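PDB 6VXC: trans-4-hydroxy-L-proline dehydratase from Clostridioides difficile 70-100-2010, which uses a glycyl radical to dehydrate trans-4-hydroxy-L-proline to (S)-1-pyrroline-5-carboxylate during anaerobic breakdown of hydroxyproline. Local coordinates for residues E40-S44 against N124-S128; V116-R120 against P344-G348; L467-M471 against M520-K524; T567-V573 against E657-L663. One frame throughout, in Å; residues are numbered along the deposited sequence.

Contact 1: residues E40-S44 against N124-S128; sequences EPHIS and NFSVS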
loop_
_atom_site.group_PDB
_atom_site.type_symbol
_atom_site.label_atom_id
_atom_site.label_comp_id
_atom_site.label_asym_id
_atom_site.label_seq_id
_atom_site.Cartn_x
_atom_site.Cartn_y
_atom_site.Cartn_z
ATOM N N GLU A 40 8.254 19.498 9.353
ATOM C CA GLU A 40 7.391 18.986 10.416
ATOM C C GLU A 40 6.030 18.561 9.863
ATOM O O GLU A 40 5.415 19.294 9.091
ATOM C CB GLU A 40 7.186 20.040 11.505
ATOM C CG GLU A 40 8.433 20.331 12.354
ATOM C CD GLU A 40 8.807 19.173 13.291
ATOM O OE1 GLU A 40 8.306 19.150 14.436
ATOM O OE2 GLU A 40 9.594 18.280 12.888
ATOM N N PRO A 41 5.533 17.389 10.244
ATOM C CA PRO A 41 4.203 16.965 9.775
ATOM C C PRO A 41 3.101 17.870 10.323
ATOM O O PRO A 41 3.031 18.123 11.527
ATOM C CB PRO A 41 4.075 15.527 10.299
ATOM C CG PRO A 41 5.072 15.388 11.356
ATOM C CD PRO A 41 6.139 16.437 11.188
ATOM N N HIS A 42 2.233 18.335 9.427
ATOM C CA HIS A 42 1.160 19.262 9.762
ATOM C C HIS A 42 0.064 19.136 8.710
ATOM O O HIS A 42 0.274 18.579 7.630
ATOM C CB HIS A 42 1.681 20.703 9.826
ATOM C CG HIS A 42 2.170 21.220 8.506
ATOM N ND1 HIS A 42 3.377 20.840 7.957
ATOM C CD2 HIS A 42 1.608 22.075 7.617
ATOM C CE1 HIS A 42 3.539 21.439 6.792
ATOM N NE2 HIS A 42 2.483 22.199 6.562
ATOM N N ILE A 43 -1.105 19.674 9.024
ATOM C CA ILE A 43 -2.211 19.649 8.075
ATOM C C ILE A 43 -2.330 21.010 7.394
ATOM O O ILE A 43 -1.993 22.060 7.957
ATOM C CB ILE A 43 -3.554 19.224 8.715
ATOM C CG1 ILE A 43 -4.106 20.286 9.646
ATOM C CG2 ILE A 43 -3.406 17.923 9.485
ATOM C CD1 ILE A 43 -5.553 20.010 10.009
ATOM N N SER A 44 -2.739 20.964 6.131
ATOM C CA SER A 44 -2.986 22.125 5.287
ATOM C C SER A 44 -4.475 22.157 4.970
ATOM O O SER A 44 -4.999 21.215 4.365
ATOM C CB SER A 44 -2.154 22.058 4.006
ATOM O OG SER A 44 -2.509 23.082 3.088
ATOM N N ASN A 124 2.054 11.847 14.743
ATOM C CA ASN A 124 1.328 13.078 15.013
ATOM C C ASN A 124 1.416 14.023 13.827
ATOM O O ASN A 124 2.365 13.986 13.046
ATOM C CB ASN A 124 1.884 13.769 16.256
ATOM C CG ASN A 124 3.366 14.056 16.134
ATOM O OD1 ASN A 124 4.179 13.137 16.140
ATOM N ND2 ASN A 124 3.723 15.328 16.013
ATOM N N PHE A 125 0.379 14.849 13.685
ATOM C CA PHE A 125 0.330 15.947 12.725
ATOM C C PHE A 125 -0.024 17.223 13.476
ATOM O O PHE A 125 -1.026 17.256 14.204
ATOM C CB PHE A 125 -0.726 15.695 11.646
ATOM C CG PHE A 125 -0.333 14.688 10.613
ATOM C CD1 PHE A 125 -0.435 13.327 10.875
ATOM C CD2 PHE A 125 0.091 15.100 9.358
ATOM C CE1 PHE A 125 -0.095 12.400 9.919
ATOM C CE2 PHE A 125 0.436 14.177 8.392
ATOM C CZ PHE A 125 0.336 12.824 8.670
ATOM N N SER A 126 0.754 18.282 13.270
ATOM C CA SER A 126 0.455 19.551 13.922
ATOM C C SER A 126 -0.733 20.215 13.246
ATOM O O SER A 126 -0.807 20.268 12.019
ATOM C CB SER A 126 1.663 20.478 13.881
ATOM O OG SER A 126 2.647 20.004 14.775
ATOM N N VAL A 127 -1.666 20.715 14.051
ATOM C CA VAL A 127 -2.840 21.435 13.570
ATOM C C VAL A 127 -2.732 22.858 14.097
ATOM O O VAL A 127 -2.923 23.098 15.293
ATOM C CB VAL A 127 -4.145 20.771 14.030
ATOM C CG1 VAL A 127 -5.355 21.465 13.409
ATOM C CG2 VAL A 127 -4.130 19.286 13.699
ATOM N N SER A 128 -2.412 23.796 13.218
ATOM C CA SER A 128 -2.309 25.186 13.625
ATOM C C SER A 128 -3.667 25.684 14.099
ATOM O O SER A 128 -4.718 25.132 13.756
ATOM C CB SER A 128 -1.812 26.045 12.467
ATOM O OG SER A 128 -2.789 26.087 11.439
HETATM O O HOH W 1 4.620 18.454 13.712
HETATM O O HOH W 2 -1.530 23.036 10.443
#
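The F125 ring takes P41 on one face: CB of P41 lies 4.1 Å from CD2 of F125. The carbonyl O of H42 sits at the ring edge, in the ring plane. The backbone N of H42 approaches the ring obliquely. CB of H42 starts away from 124-128, though it still comes 3.3 Å from S126 O. The edge of the H42 ring meets E40 of its own segment. Its ND1 gives a nearly straight hydrogen bond to E40 O, 2.8 Å, with the acceptor in the ring plane. CG of H42 stands between backbone N and carbonyl carbon (chi1 65°), which sets the ring edge against the E40 carbonyl. NE2 is held by D95, so both ring nitrogens have partners.

The backbones form a single beta bridge, H42 with S126, where a loop docks beside short strand 42-44. S126 N donates to P41 O at 2.9 Å, and I43 N to S126 O at 3.1 Å. Along its other edge strand 42-44 pairs with strand 99-101, H42 and S44 bonding A100.

I43 packs CD1 on V127 CG1, 3.7 Å away, and CG2 against F125 CB. Two waters complete the joint. One donates to P41 O and bonds S126 OG. The other donates to I43 O and to S126 O, and accepts from S128 N. S128 then N-caps helix 129-143, its OG bonded to A131 N.

Contact 2: residues V116-R120 against P344-G348; sequences VMHNR and PPKVG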
loop_
_atom_site.group_PDB
_atom_site.type_symbol
_atom_site.label_atom_id
_atom_site.label_comp_id
_atom_site.label_asym_id
_atom_site.label_seq_id
_atom_site.Cartn_x
_atom_site.Cartn_y
_atom_site.Cartn_z
ATOM N N VAL A 116 -6.535 14.772 18.840
ATOM C CA VAL A 116 -5.807 13.522 18.987
ATOM C C VAL A 116 -4.585 13.492 18.068
ATOM O O VAL A 116 -3.487 13.118 18.488
ATOM C CB VAL A 116 -6.745 12.333 18.731
ATOM C CG1 VAL A 116 -5.936 11.053 18.591
ATOM C CG2 VAL A 116 -7.747 12.218 19.876
ATOM N N MET A 117 -4.755 13.877 16.801
ATOM C CA MET A 117 -3.630 13.789 15.874
ATOM C C MET A 117 -2.546 14.804 16.211
ATOM O O MET A 117 -1.359 14.531 16.019
ATOM C CB MET A 117 -4.116 13.944 14.432
ATOM C CG MET A 117 -4.630 15.307 14.055
ATOM S SD MET A 117 -5.138 15.405 12.316
ATOM C CE MET A 117 -6.494 14.237 12.266
ATOM N N HIS A 118 -2.920 15.947 16.767
ATOM C CA HIS A 118 -1.916 16.923 17.162
ATOM C C HIS A 118 -1.119 16.426 18.360
ATOM O O HIS A 118 0.092 16.646 18.441
ATOM C CB HIS A 118 -2.583 18.259 17.478
ATOM C CG HIS A 118 -1.624 19.350 17.829
ATOM N ND1 HIS A 118 -1.148 20.250 16.904
ATOM C CD2 HIS A 118 -1.035 19.674 19.006
ATOM C CE1 HIS A 118 -0.319 21.091 17.497
ATOM N NE2 HIS A 118 -0.234 20.762 18.772
ATOM N N ASN A 119 -1.776 15.748 19.296
ATOM C CA ASN A 119 -1.154 15.422 20.564
ATOM C C ASN A 119 -0.733 13.972 20.710
ATOM O O ASN A 119 -0.028 13.666 21.666
ATOM C CB ASN A 119 -2.102 15.783 21.716
ATOM C CG ASN A 119 -2.314 17.260 21.837
ATOM O OD1 ASN A 119 -1.419 17.973 22.256
ATOM N ND2 ASN A 119 -3.478 17.742 21.417
ATOM N N ARG A 120 -1.097 13.095 19.771
ATOM C CA ARG A 120 -0.769 11.681 19.879
ATOM C C ARG A 120 0.745 11.450 19.934
ATOM O O ARG A 120 1.562 12.265 19.491
ATOM C CB ARG A 120 -1.345 10.857 18.714
ATOM C CG ARG A 120 -0.886 11.313 17.348
ATOM C CD ARG A 120 -1.175 10.316 16.215
ATOM N NE ARG A 120 -2.566 10.154 15.901
ATOM C CZ ARG A 120 -3.098 10.172 14.684
ATOM N NH1 ARG A 120 -2.359 10.349 13.590
ATOM N NH2 ARG A 120 -4.397 10.004 14.583
ATOM N N PRO A 344 -2.040 11.384 4.301
ATOM C CA PRO A 344 -2.821 12.298 5.137
ATOM C C PRO A 344 -3.260 11.635 6.417
ATOM O O PRO A 344 -3.382 10.396 6.495
ATOM C CB PRO A 344 -4.010 12.665 4.234
ATOM C CG PRO A 344 -3.460 12.560 2.856
ATOM C CD PRO A 344 -2.515 11.372 2.910
ATOM N N PRO A 345 -3.527 12.415 7.463
ATOM C CA PRO A 345 -3.671 11.852 8.809
ATOM C C PRO A 345 -4.806 10.841 8.924
ATOM O O PRO A 345 -5.888 11.019 8.367
ATOM C CB PRO A 345 -3.935 13.086 9.681
ATOM C CG PRO A 345 -4.452 14.112 8.727
ATOM C CD PRO A 345 -3.723 13.871 7.449
ATOM N N LYS A 346 -4.532 9.772 9.665
ATOM C CA LYS A 346 -5.472 8.713 9.983
ATOM C C LYS A 346 -5.812 8.733 11.470
ATOM O O LYS A 346 -4.994 9.124 12.307
ATOM C CB LYS A 346 -4.880 7.347 9.618
ATOM C CG LYS A 346 -4.283 7.255 8.213
ATOM C CD LYS A 346 -3.104 6.250 8.200
ATOM C CE LYS A 346 -2.381 6.249 6.863
ATOM N NZ LYS A 346 -1.056 5.574 6.912
ATOM N N VAL A 347 -7.013 8.266 11.797
ATOM C CA VAL A 347 -7.436 8.093 13.178
ATOM C C VAL A 347 -8.076 6.722 13.311
ATOM O O VAL A 347 -8.291 6.013 12.329
ATOM C CB VAL A 347 -8.412 9.191 13.651
ATOM C CG1 VAL A 347 -7.721 10.544 13.676
ATOM C CG2 VAL A 347 -9.682 9.221 12.773
ATOM N N GLY A 348 -8.349 6.348 14.556
ATOM C CA GLY A 348 -9.090 5.123 14.809
ATOM C C GLY A 348 -8.425 3.903 14.205
ATOM O O GLY A 348 -7.198 3.754 14.233
#
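M117 and R120, at the end of helix 111-119, face P345-V347 in the loop between helix 324-339 and helix 348-353. M117 still has helical backbone angles, and R120 is the first residue to leave them. P345, K346 and V347 have extended backbone angles, without forming a strand here. No backbone-to-backbone bond joins the two. The closest CA atoms, those of M117 and P345, are 7.3 Å apart, and side chains fill the gap.

M117 lies obliquely across P345. Its SD is 3.7 Å from P345 CB, and its CE is 4.1 Å from V347 CG1. The bend at chi3 (64°) brings CE as well as SD against P345 CB. F125 also packs on P345.

R120 reaches the loop with its guanidinium. NH2 donates to K346 O in the carbonyl plane. The bond is bent (142° at the hydrogen), with the oxygen tilted from the guanidinium plane. At 2.5 Å, NH2 to K346 O is unusually short, and the exact length is doubtful. NH1 bonds I123 O and only weakly K346 O, 3.2 Å. V347 CG1 sits at the guanidinium edge, 3.5 Å from NH2, while M117 CA lies over one face, toward the rim.

K346 CB starts away from the helix. Its NZ bonds S354 O and T356 O, and its side chain is about 10 Å from that of C454, the probable radical cysteine. K346 is therefore held at both ends. The negative ends of peptide carbonyls probably stabilise both cations in this buried contact.

Contact 3: residues L467-M471 against M520-K524; sequences LTGYM and MIDIK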
loop_
_atom_site.group_PDB
_atom_site.type_symbol
_atom_site.label_atom_id
_atom_site.label_comp_id
_atom_site.label_asym_id
_atom_site.label_seq_id
_atom_site.Cartn_x
_atom_site.Cartn_y
_atom_site.Cartn_z
ATOM N N LEU A 467 -8.026 -3.051 -2.491
ATOM C CA LEU A 467 -7.985 -3.741 -1.208
ATOM C C LEU A 467 -9.141 -3.227 -0.358
ATOM O O LEU A 467 -9.371 -2.015 -0.300
ATOM C CB LEU A 467 -6.657 -3.475 -0.498
ATOM C CG LEU A 467 -5.477 -4.412 -0.804
ATOM C CD1 LEU A 467 -5.265 -4.554 -2.289
ATOM C CD2 LEU A 467 -4.207 -3.912 -0.141
ATOM N N THR A 468 -9.888 -4.133 0.286
ATOM C CA THR A 468 -11.047 -3.696 1.065
ATOM C C THR A 468 -10.855 -3.786 2.577
ATOM O O THR A 468 -11.668 -3.214 3.312
ATOM C CB THR A 468 -12.323 -4.476 0.667
ATOM O OG1 THR A 468 -12.194 -5.856 1.014
ATOM C CG2 THR A 468 -12.631 -4.357 -0.837
ATOM N N GLY A 469 -9.829 -4.475 3.058
ATOM C CA GLY A 469 -9.540 -4.556 4.475
ATOM C C GLY A 469 -8.925 -5.896 4.842
ATOM O O GLY A 469 -9.046 -6.882 4.125
ATOM N N TYR A 470 -8.271 -5.925 6.011
ATOM C CA TYR A 470 -7.641 -7.132 6.553
ATOM C C TYR A 470 -8.681 -8.023 7.242
ATOM O O TYR A 470 -9.674 -7.540 7.781
ATOM C CB TYR A 470 -6.539 -6.762 7.560
ATOM C CG TYR A 470 -5.499 -5.851 6.966
ATOM C CD1 TYR A 470 -4.470 -6.356 6.184
ATOM C CD2 TYR A 470 -5.581 -4.485 7.144
ATOM C CE1 TYR A 470 -3.527 -5.501 5.605
ATOM C CE2 TYR A 470 -4.659 -3.622 6.572
ATOM C CZ TYR A 470 -3.627 -4.134 5.805
ATOM O OH TYR A 470 -2.713 -3.276 5.238
ATOM N N MET A 471 -8.433 -9.332 7.218
ATOM C CA MET A 471 -9.311 -10.331 7.815
ATOM C C MET A 471 -8.529 -11.075 8.890
ATOM O O MET A 471 -7.473 -11.647 8.606
ATOM C CB MET A 471 -9.830 -11.305 6.752
ATOM C CG MET A 471 -10.862 -12.325 7.256
ATOM S SD MET A 471 -12.378 -11.589 7.863
ATOM C CE MET A 471 -12.927 -10.644 6.443
ATOM N N MET A 520 -18.126 -14.936 8.230
ATOM C CA MET A 520 -17.427 -13.663 8.371
ATOM C C MET A 520 -17.119 -13.050 7.003
ATOM O O MET A 520 -17.195 -11.825 6.832
ATOM C CB MET A 520 -16.154 -13.873 9.203
ATOM C CG MET A 520 -15.556 -12.602 9.812
ATOM S SD MET A 520 -16.729 -11.613 10.781
ATOM C CE MET A 520 -17.314 -12.864 11.905
ATOM N N ILE A 521 -16.770 -13.885 6.023
ATOM C CA ILE A 521 -16.559 -13.382 4.669
ATOM C C ILE A 521 -17.878 -12.864 4.082
ATOM O O ILE A 521 -17.916 -11.800 3.451
ATOM C CB ILE A 521 -15.914 -14.465 3.779
ATOM C CG1 ILE A 521 -14.523 -14.875 4.315
ATOM C CG2 ILE A 521 -15.801 -13.975 2.333
ATOM C CD1 ILE A 521 -13.572 -13.720 4.512
ATOM N N ASP A 522 -18.977 -13.593 4.287
ATOM C CA ASP A 522 -20.273 -13.097 3.825
ATOM C C ASP A 522 -20.570 -11.713 4.405
ATOM O O ASP A 522 -21.022 -10.816 3.687
ATOM C CB ASP A 522 -21.388 -14.075 4.202
ATOM C CG ASP A 522 -21.594 -15.179 3.174
ATOM O OD1 ASP A 522 -20.956 -15.157 2.104
ATOM O OD2 ASP A 522 -22.423 -16.078 3.441
ATOM N N ILE A 523 -20.318 -11.523 5.706
ATOM C CA ILE A 523 -20.556 -10.223 6.336
ATOM C C ILE A 523 -19.710 -9.142 5.675
ATOM O O ILE A 523 -20.196 -8.044 5.377
ATOM C CB ILE A 523 -20.270 -10.292 7.846
ATOM C CG1 ILE A 523 -21.335 -11.103 8.565
ATOM C CG2 ILE A 523 -20.155 -8.882 8.448
ATOM C CD1 ILE A 523 -21.027 -11.242 10.046
ATOM N N LYS A 524 -18.414 -9.422 5.497
ATOM C CA LYS A 524 -17.491 -8.445 4.920
ATOM C C LYS A 524 -17.882 -8.090 3.490
ATOM O O LYS A 524 -17.860 -6.922 3.101
ATOM C CB LYS A 524 -16.063 -8.992 4.971
ATOM C CG LYS A 524 -15.006 -8.139 4.266
ATOM C CD LYS A 524 -14.860 -6.766 4.904
ATOM C CE LYS A 524 -13.663 -6.017 4.316
ATOM N NZ LYS A 524 -13.683 -4.568 4.641
#
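Strand 463-472 of the parallel sheet is backed here by helix 506-538, with K524 and M471 meeting across the gap. The helix segment runs nearly antiparallel to the strand segment, at 161°, with the axes 11.0 Å apart at closest. K524 NZ donates to T468 O at 2.8 Å. It comes from well out of the carbonyl plane, so it does not follow a lone-pair direction. CG of K524 is anti to the backbone N (chi1 174°), and past a bend at chi2 the chain runs straight to the strand. CE passes 3.6 Å from T468 OG1, which is itself bonded to Y569 O. The buried ammonium also has a salt bridge to E171 and a bond to T170 O, so its charge is probably well compensated.

The helix lies between parallel neighbours 463-472 and 565-573 in the chain, the order of a beta-alpha-beta unit, as in the alpha/beta barrel of glycyl radical enzymes.

M471 makes the apolar half. Bent at chi2 and chi3, it turns its CE onto I521 CD1, 3.7 Å away, and onto K524 CB, 3.8 Å away. Its SD lies 3.9 Å from M520 CG. Y643 of helix 630-647 also packs against M471.

Contact 4: residues T567-V573 against E657-L663; sequences TRYIQGV and EYRVDML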
loop_
_atom_site.group_PDB
_atom_site.type_symbol
_atom_site.label_atom_id
_atom_site.label_comp_id
_atom_site.label_asym_id
_atom_site.label_seq_id
_atom_site.Cartn_x
_atom_site.Cartn_y
_atom_site.Cartn_z
ATOM N N THR A 567 -10.578 -6.062 -10.068
ATOM C CA THR A 567 -10.487 -7.039 -9.000
ATOM C C THR A 567 -10.612 -6.319 -7.666
ATOM O O THR A 567 -10.344 -5.125 -7.558
ATOM C CB THR A 567 -9.158 -7.824 -9.057
ATOM O OG1 THR A 567 -8.075 -6.897 -9.027
ATOM C CG2 THR A 567 -9.055 -8.656 -10.327
ATOM N N ARG A 568 -11.016 -7.075 -6.647
ATOM C CA ARG A 568 -11.091 -6.621 -5.268
ATOM C C ARG A 568 -10.490 -7.699 -4.379
ATOM O O ARG A 568 -10.629 -8.893 -4.658
ATOM C CB ARG A 568 -12.543 -6.346 -4.830
ATOM C CG ARG A 568 -12.946 -4.878 -4.925
ATOM C CD ARG A 568 -14.428 -4.623 -4.668
ATOM N NE ARG A 568 -14.614 -3.410 -3.881
ATOM C CZ ARG A 568 -14.375 -2.183 -4.338
ATOM N NH1 ARG A 568 -13.926 -2.008 -5.572
ATOM N NH2 ARG A 568 -14.583 -1.136 -3.562
ATOM N N TYR A 569 -9.849 -7.272 -3.292
ATOM C CA TYR A 569 -9.111 -8.165 -2.418
ATOM C C TYR A 569 -9.577 -8.019 -0.973
ATOM O O TYR A 569 -9.967 -6.938 -0.527
ATOM C CB TYR A 569 -7.586 -7.891 -2.508
ATOM C CG TYR A 569 -6.974 -8.310 -3.830
ATOM C CD1 TYR A 569 -7.009 -7.476 -4.948
ATOM C CD2 TYR A 569 -6.409 -9.571 -3.978
ATOM C CE1 TYR A 569 -6.454 -7.880 -6.165
ATOM C CE2 TYR A 569 -5.866 -9.970 -5.172
ATOM C CZ TYR A 569 -5.892 -9.130 -6.259
ATOM O OH TYR A 569 -5.348 -9.556 -7.444
ATOM N N ILE A 570 -9.523 -9.126 -0.247
ATOM C CA ILE A 570 -9.544 -9.141 1.213
ATOM C C ILE A 570 -8.205 -9.711 1.669
ATOM O O ILE A 570 -7.776 -10.754 1.174
ATOM C CB ILE A 570 -10.731 -9.954 1.766
ATOM C CG1 ILE A 570 -12.069 -9.372 1.279
ATOM C CG2 ILE A 570 -10.688 -10.008 3.298
ATOM C CD1 ILE A 570 -13.247 -10.213 1.656
ATOM N N GLN A 571 -7.519 -8.993 2.551
ATOM C CA GLN A 571 -6.147 -9.321 2.922
ATOM C C GLN A 571 -6.107 -10.278 4.116
ATOM O O GLN A 571 -6.492 -9.912 5.227
ATOM C CB GLN A 571 -5.370 -8.040 3.216
ATOM C CG GLN A 571 -5.431 -6.922 2.132
ATOM C CD GLN A 571 -6.480 -5.839 2.348
ATOM O OE1 GLN A 571 -7.540 -5.856 1.724
ATOM N NE2 GLN A 571 -6.204 -4.916 3.251
ATOM N N GLY A 572 -5.587 -11.484 3.898
ATOM C CA GLY A 572 -5.544 -12.478 4.970
ATOM C C GLY A 572 -4.376 -12.229 5.913
ATOM O O GLY A 572 -3.231 -12.096 5.479
ATOM N N VAL A 573 -4.664 -12.162 7.213
ATOM C CA VAL A 573 -3.641 -11.906 8.215
ATOM C C VAL A 573 -3.556 -13.102 9.153
ATOM O O VAL A 573 -4.581 -13.634 9.598
ATOM C CB VAL A 573 -3.916 -10.618 9.020
ATOM C CG1 VAL A 573 -2.839 -10.418 10.089
ATOM C CG2 VAL A 573 -3.961 -9.421 8.111
ATOM N N GLU A 657 -14.144 -9.504 -10.039
ATOM C CA GLU A 657 -14.290 -10.585 -9.071
ATOM C C GLU A 657 -13.344 -10.370 -7.895
ATOM O O GLU A 657 -12.367 -9.619 -7.977
ATOM C CB GLU A 657 -14.020 -11.952 -9.697
ATOM C CG GLU A 657 -12.556 -12.215 -9.930
ATOM C CD GLU A 657 -12.254 -13.614 -10.471
ATOM O OE1 GLU A 657 -13.204 -14.405 -10.692
ATOM O OE2 GLU A 657 -11.053 -13.912 -10.684
ATOM N N TYR A 658 -13.650 -11.058 -6.796
ATOM C CA TYR A 658 -12.809 -11.045 -5.614
ATOM C C TYR A 658 -11.663 -12.030 -5.767
ATOM O O TYR A 658 -11.794 -13.076 -6.416
ATOM C CB TYR A 658 -13.615 -11.387 -4.352
ATOM C CG TYR A 658 -14.234 -10.165 -3.768
ATOM C CD1 TYR A 658 -15.455 -9.696 -4.242
ATOM C CD2 TYR A 658 -13.582 -9.436 -2.787
ATOM C CE1 TYR A 658 -16.013 -8.568 -3.737
ATOM C CE2 TYR A 658 -14.141 -8.284 -2.269
ATOM C CZ TYR A 658 -15.360 -7.861 -2.756
ATOM O OH TYR A 658 -15.920 -6.721 -2.263
ATOM N N ARG A 659 -10.523 -11.658 -5.199
ATOM C CA ARG A 659 -9.355 -12.517 -5.124
ATOM C C ARG A 659 -8.688 -12.305 -3.766
ATOM O O ARG A 659 -9.124 -11.491 -2.954
ATOM C CB ARG A 659 -8.392 -12.251 -6.291
ATOM C CG ARG A 659 -9.040 -12.420 -7.694
ATOM C CD ARG A 659 -8.016 -12.364 -8.832
ATOM N NE ARG A 659 -7.143 -13.532 -8.787
ATOM C CZ ARG A 659 -7.505 -14.755 -9.160
ATOM N NH1 ARG A 659 -6.636 -15.761 -9.076
ATOM N NH2 ARG A 659 -8.726 -14.970 -9.641
ATOM N N VAL A 660 -7.585 -13.002 -3.539
ATOM C CA VAL A 660 -7.019 -13.143 -2.210
ATOM C C VAL A 660 -5.562 -12.690 -2.239
ATOM O O VAL A 660 -4.869 -12.898 -3.238
ATOM C CB VAL A 660 -7.205 -14.618 -1.785
ATOM C CG1 VAL A 660 -5.966 -15.260 -1.310
ATOM C CG2 VAL A 660 -8.431 -14.774 -0.835
ATOM N N ASP A 661 -5.123 -12.010 -1.173
ATOM C CA ASP A 661 -3.708 -11.732 -0.933
ATOM C C ASP A 661 -3.430 -11.829 0.571
ATOM O O ASP A 661 -4.350 -11.957 1.384
ATOM C CB ASP A 661 -3.272 -10.364 -1.530
ATOM C CG ASP A 661 -4.068 -9.177 -0.999
ATOM O OD1 ASP A 661 -4.685 -9.317 0.069
ATOM O OD2 ASP A 661 -4.065 -8.079 -1.645
ATOM N N MET A 662 -2.144 -11.779 0.941
ATOM C CA MET A 662 -1.708 -12.067 2.310
ATOM C C MET A 662 -0.651 -11.048 2.730
ATOM O O MET A 662 0.536 -11.227 2.430
ATOM C CB MET A 662 -1.161 -13.484 2.400
ATOM C CG MET A 662 -2.032 -14.487 1.657
ATOM S SD MET A 662 -3.413 -15.004 2.676
ATOM C CE MET A 662 -2.514 -16.052 3.809
ATOM N N LEU A 663 -1.078 -10.004 3.434
ATOM C CA LEU A 663 -0.170 -9.003 3.981
ATOM C C LEU A 663 -0.838 -8.336 5.178
ATOM O O LEU A 663 -2.065 -8.360 5.298
ATOM C CB LEU A 663 0.235 -7.961 2.920
ATOM C CG LEU A 663 -0.663 -7.003 2.111
ATOM C CD1 LEU A 663 -1.762 -7.740 1.393
ATOM C CD2 LEU A 663 -1.200 -5.830 2.895
HETATM O O HOH W 3 -4.469 -12.013 -8.530
#
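T567 makes a CA-H...O contact to E657 O, and its CG2 packs on R659 CD. R568 turns both its N and its O to the neighbouring strand: N donates to E657 O at 3.2 Å, and O accepts from R659 N at 2.8 Å. Its CB lies over one face of the Y658 ring, a CH-pi contact 3.8 Å from the centroid. Guanidinium and ring planes are 80° apart. Y569, on the other face of the sheet, lies alongside R659, its CE2 3.6 Å from R659 CB. A water joins its OH to R659 NE, and R659 NH2 makes a salt bridge to E657 OE2. I570 CG1 meets Y658 CE2 on the R568 face. Q571 runs beside D661, with its CG 3.2 Å from D661 OD1; its OE1 bonds G469 N. G572 N donates almost straight to D661 O, 2.8 Å. V573 CG2 touches L663 O. The strand segments are parallel, twisted by 40°, and paired from T567-E657 to Q571-D661, widest at I570-V660 (CA to CA 5.8 Å). They belong to the glycyl radical enzyme barrel; the L663 side chain lies about 4 Å from those of C454, probably the radical cysteine, and E456, probably the proton acceptor.

Contacts 3 and 4 share one parallel sheet. Strands 463-472 and 565-573 are neighbours in it, and M471 N bonds Q571 O between them. Both contacts are buried, and contact 4 lies nearest the chain centre. It is mainly strand pairing, whereas contact 3 joins a strand to a helix by a charged lysine and methionine packing. Contacts 1 and 2 lie farther out and meet each other: F125 N bonds M117 O, and V127 N bonds H118 ND1. Contact 1 is partly buried and uses waters; contact 2 is buried and uses an arginine on a carbonyl. The centres of contacts 1 and 4 are about 33 Å apart.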